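Local coordinates for BH2358 protein (Bacillus halodurans C-125, PDB 2RBD) that is of unknown function but probably serves as a spore coat protein, built as a ferritin-like bundle of four helices in a four-chain assembly, at residues A[37-43]-A[83-89]. Sequence-based numbering, arbitrary orientation.
Sequences RSFINHT and DRPAARL
Asn41, on the segment 37-43 of helix 16-42, reads the extended backbone from Pro85 to Ala87 much as a neighbouring strand would. Its CB packs on the methyl CB of Ala87, small enough to let the amide come close, and CG follows at 3.9 Å from that same methyl. With CG anti to the carbonyl carbon (chi1 -73°), the amide faces the loop and divides its two ends between two residues. ND2 donates to Pro85 O at 2.9 Å, approaching in that carbonyl's plane, while the oxygen sits 26° off the plane of the Asn41 amide; OD1 takes a weak bond from Ala87 N at 3.1 Å. Asparagine suits the place because one short side chain offers both donor and acceptor; ND2 also reaches Gly95 O of the second subunit. Water 1 bridges Asn41 O and Ala87 O.

The long, extended Arg37 lays its guanidinium almost flat against the Asp83 carboxylate, planes 18° apart, with OD1 3.3 Å from NE: a salt bridge of charges alone, since no N-H points at the oxygen. Arg84 sets one guanidinium face over the CB of Ser38, whose small side chain allows the approach, and carries NH1 to Arg97 O of the second subunit. Branched Leu89 puts CD1 against the carbonyl oxygens of Asn41 and His42. Two-point side-chain-to-backbone hydrogen bonding, one bond weak, thus joins loop to helix, with stacked charge adding a less directional attraction.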
ATOM      1  N   ARG A  37     -24.846   1.016  -7.767  1.00 11.41           N
ATOM      2  CA  ARG A  37     -26.216   0.949  -8.274  1.00 13.06           C
ATOM      3  C   ARG A  37     -27.212   0.729  -7.127  1.00 12.89           C
ATOM      4  O   ARG A  37     -28.318   1.289  -7.117  1.00 14.15           O
ATOM      5  CB  ARG A  37     -26.292  -0.131  -9.334  1.00 10.70           C
ATOM      6  CG  ARG A  37     -25.713   0.329 -10.663  1.00 10.32           C
ATOM      7  CD  ARG A  37     -25.660  -0.832 -11.635  1.00 12.84           C
ATOM      8  NE  ARG A  37     -25.464  -0.365 -13.005  1.00 14.65           N
ATOM      9  CZ  ARG A  37     -25.183  -1.186 -14.009  1.00 15.16           C
ATOM     10  NH1 ARG A  37     -24.941  -2.465 -13.814  1.00 17.22           N
ATOM     11  NH2 ARG A  37     -25.120  -0.716 -15.234  1.00 20.45           N
ATOM     12  N   SER A  38     -26.800  -0.041  -6.121  1.00 11.32           N
ATOM     13  CA  SER A  38     -27.655  -0.167  -4.931  1.00 12.13           C
ATOM     14  C   SER A  38     -27.686   1.161  -4.179  1.00 12.39           C
ATOM     15  O   SER A  38     -28.760   1.666  -3.860  1.00 12.71           O
ATOM     16  CB  SER A  38     -27.173  -1.269  -4.014  1.00 14.63           C
ATOM     17  OG  SER A  38     -28.066  -1.407  -2.925  1.00 18.01           O
ATOM     18  N   PHE A  39     -26.522   1.800  -3.996  1.00 13.74           N
ATOM     19  CA  PHE A  39     -26.481   3.109  -3.335  1.00 12.55           C
ATOM     20  C   PHE A  39     -27.358   4.165  -4.007  1.00 15.10           C
ATOM     21  O   PHE A  39     -27.934   4.977  -3.319  1.00 15.19           O
ATOM     22  CB  PHE A  39     -25.062   3.628  -3.254  1.00 14.34           C
ATOM     23  CG  PHE A  39     -24.184   2.948  -2.221  1.00 11.87           C
ATOM     24  CD1 PHE A  39     -24.685   2.230  -1.143  1.00 16.30           C
ATOM     25  CD2 PHE A  39     -22.823   3.118  -2.312  1.00 16.45           C
ATOM     26  CE1 PHE A  39     -23.818   1.654  -0.201  1.00 16.62           C
ATOM     27  CE2 PHE A  39     -21.954   2.545  -1.392  1.00 18.54           C
ATOM     28  CZ  PHE A  39     -22.463   1.805  -0.349  1.00 19.13           C
ATOM     29  N   ILE A  40     -27.484   4.148  -5.328  1.00 13.18           N
ATOM     30  CA  ILE A  40     -28.391   5.086  -6.000  0.60 14.93           C
ATOM     31  C   ILE A  40     -29.796   4.976  -5.410  1.00 14.56           C
ATOM     32  O   ILE A  40     -30.450   5.970  -5.163  1.00 16.58           O
ATOM     33  CB  ILE A  40     -28.418   4.846  -7.551  0.60 15.89           C
ATOM     34  CG1 ILE A  40     -27.287   5.636  -8.212  0.60 23.72           C
ATOM     35  CG2 ILE A  40     -29.763   5.242  -8.189  0.60 18.04           C
ATOM     36  CD1 ILE A  40     -26.765   4.960  -9.453  0.60 28.74           C
ATOM     37  N   ASN A  41     -30.238   3.749  -5.168  1.00 15.13           N
ATOM     38  CA  ASN A  41     -31.550   3.498  -4.580  1.00 13.96           C
ATOM     39  C   ASN A  41     -31.688   3.908  -3.113  1.00 15.69           C
ATOM     40  O   ASN A  41     -32.805   4.140  -2.646  1.00 18.61           O
ATOM     41  CB  ASN A  41     -31.920   2.039  -4.770  1.00 14.39           C
ATOM     42  CG  ASN A  41     -32.292   1.723  -6.224  1.00 16.84           C
ATOM     43  OD1 ASN A  41     -32.923   2.544  -6.869  1.00 18.34           O
ATOM     44  ND2 ASN A  41     -31.953   0.551  -6.708  1.00 15.40           N
ATOM     45  N   HIS A  42     -30.580   3.986  -2.383  1.00 12.99           N
ATOM     46  CA  HIS A  42     -30.550   4.365  -0.972  1.00 12.97           C
ATOM     47  C   HIS A  42     -30.352   5.851  -0.761  1.00 17.32           C
ATOM     48  O   HIS A  42     -30.471   6.309   0.335  1.00 16.67           O
ATOM     49  CB  HIS A  42     -29.376   3.675  -0.239  1.00 13.13           C
ATOM     50  CG  HIS A  42     -29.583   2.224   0.033  1.00 14.07           C
ATOM     51  ND1 HIS A  42     -29.835   1.729   1.282  1.00 11.50           N
ATOM     52  CD2 HIS A  42     -29.556   1.152  -0.785  1.00 11.13           C
ATOM     53  CE1 HIS A  42     -29.947   0.410   1.230  1.00 14.51           C
ATOM     54  NE2 HIS A  42     -29.780   0.029  -0.021  1.00 12.59           N
ATOM     55  N   THR A  43     -30.010   6.628  -1.770  1.00 16.00           N
ATOM     56  CA  THR A  43     -29.593   8.016  -1.622  0.70 17.28           C
ATOM     57  C   THR A  43     -30.787   8.980  -1.740  1.00 18.99           C
ATOM     58  O   THR A  43     -31.600   8.811  -2.651  1.00 20.56           O
ATOM     59  CB  THR A  43     -28.579   8.379  -2.775  0.70 20.07           C
ATOM     60  OG1 THR A  43     -27.409   7.529  -2.705  0.70 21.14           O
ATOM     61  CG2 THR A  43     -28.160   9.846  -2.712  0.70 17.51           C
ATOM     62  N   ASP A  83     -27.286  -5.573 -13.504  1.00 19.83           N
ATOM     63  CA  ASP A  83     -27.901  -4.301 -13.207  1.00 20.54           C
ATOM     64  C   ASP A  83     -29.083  -4.542 -12.246  1.00 18.62           C
ATOM     65  O   ASP A  83     -29.451  -5.707 -11.972  1.00 19.30           O
ATOM     66  CB  ASP A  83     -28.312  -3.632 -14.524  1.00 21.01           C
ATOM     67  CG  ASP A  83     -28.610  -2.157 -14.390  1.00 23.33           C
ATOM     68  OD1 ASP A  83     -28.529  -1.572 -13.287  1.00 20.86           O
ATOM     69  OD2 ASP A  83     -28.951  -1.544 -15.412  1.00 30.44           O
ATOM     70  N   ARG A  84     -29.601  -3.467 -11.672  1.00 17.97           N
ATOM     71  CA  ARG A  84     -30.551  -3.560 -10.565  1.00 17.44           C
ATOM     72  C   ARG A  84     -31.822  -2.816 -10.906  1.00 16.09           C
ATOM     73  O   ARG A  84     -31.802  -1.783 -11.564  1.00 15.78           O
ATOM     74  CB  ARG A  84     -29.978  -2.891  -9.289  1.00 16.85           C
ATOM     75  CG  ARG A  84     -28.874  -3.668  -8.651  1.00 20.11           C
ATOM     76  CD  ARG A  84     -28.299  -2.901  -7.498  1.00 17.63           C
ATOM     77  NE  ARG A  84     -27.445  -3.812  -6.767  1.00 19.90           N
ATOM     78  CZ  ARG A  84     -27.840  -4.500  -5.722  1.00 20.98           C
ATOM     79  NH1 ARG A  84     -29.061  -4.287  -5.234  1.00 18.92           N
ATOM     80  NH2 ARG A  84     -27.022  -5.347  -5.155  1.00 25.75           N
ATOM     81  N   PRO A  85     -32.953  -3.280 -10.389  1.00 16.48           N
ATOM     82  CA  PRO A  85     -34.154  -2.475 -10.511  1.00 17.78           C
ATOM     83  C   PRO A  85     -34.152  -1.213  -9.663  1.00 18.74           C
ATOM     84  O   PRO A  85     -33.403  -1.092  -8.682  1.00 16.29           O
ATOM     85  CB  PRO A  85     -35.275  -3.437 -10.074  1.00 18.67           C
ATOM     86  CG  PRO A  85     -34.656  -4.511  -9.381  1.00 18.46           C
ATOM     87  CD  PRO A  85     -33.187  -4.540  -9.671  1.00 17.30           C
ATOM     88  N   ALA A  86     -34.997  -0.252 -10.025  1.00 18.06           N
ATOM     89  CA  ALA A  86     -35.218   0.905  -9.209  1.00 18.24           C
ATOM     90  C   ALA A  86     -35.970   0.502  -7.931  1.00 17.48           C
ATOM     91  O   ALA A  86     -36.693  -0.495  -7.913  1.00 19.84           O
ATOM     92  CB  ALA A  86     -36.059   1.940  -9.976  1.00 21.68           C
ATOM     93  N   ALA A  87     -35.782   1.281  -6.883  1.00 19.82           N
ATOM     94  CA  ALA A  87     -36.493   1.075  -5.632  1.00 20.42           C
ATOM     95  C   ALA A  87     -36.877   2.422  -5.097  1.00 21.05           C
ATOM     96  O   ALA A  87     -36.175   3.417  -5.330  1.00 22.77           O
ATOM     97  CB  ALA A  87     -35.610   0.379  -4.625  1.00 17.46           C
ATOM     98  N   ARG A  88     -37.979   2.475  -4.361  1.00 22.39           N
ATOM     99  CA  ARG A  88     -38.359   3.684  -3.644  1.00 22.51           C
ATOM    100  C   ARG A  88     -37.652   3.770  -2.316  1.00 22.88           C
ATOM    101  O   ARG A  88     -37.655   2.827  -1.512  1.00 20.95           O
ATOM    102  CB  ARG A  88     -39.888   3.756  -3.401  1.00 25.76           C
ATOM    103  CG  ARG A  88     -40.796   3.394  -4.612  1.00 29.59           C
ATOM    104  N   LEU A  89     -37.059   4.916  -2.081  1.00 21.01           N
ATOM    105  CA  LEU A  89     -36.318   5.201  -0.886  1.00 24.72           C
ATOM    106  C   LEU A  89     -37.105   4.914   0.383  1.00 23.65           C
ATOM    107  O   LEU A  89     -36.584   4.301   1.319  1.00 23.83           O
ATOM    108  CB  LEU A  89     -35.930   6.681  -0.902  1.00 28.03           C
ATOM    109  CG  LEU A  89     -34.877   7.089   0.087  1.00 30.67           C
ATOM    110  CD1 LEU A  89     -33.633   6.282  -0.225  1.00 40.22           C
ATOM    111  CD2 LEU A  89     -34.601   8.582  -0.010  1.00 30.61           C
TER
HETATM  112  O   HOH W   1     -34.602   5.432  -4.214  1.00 24.29           O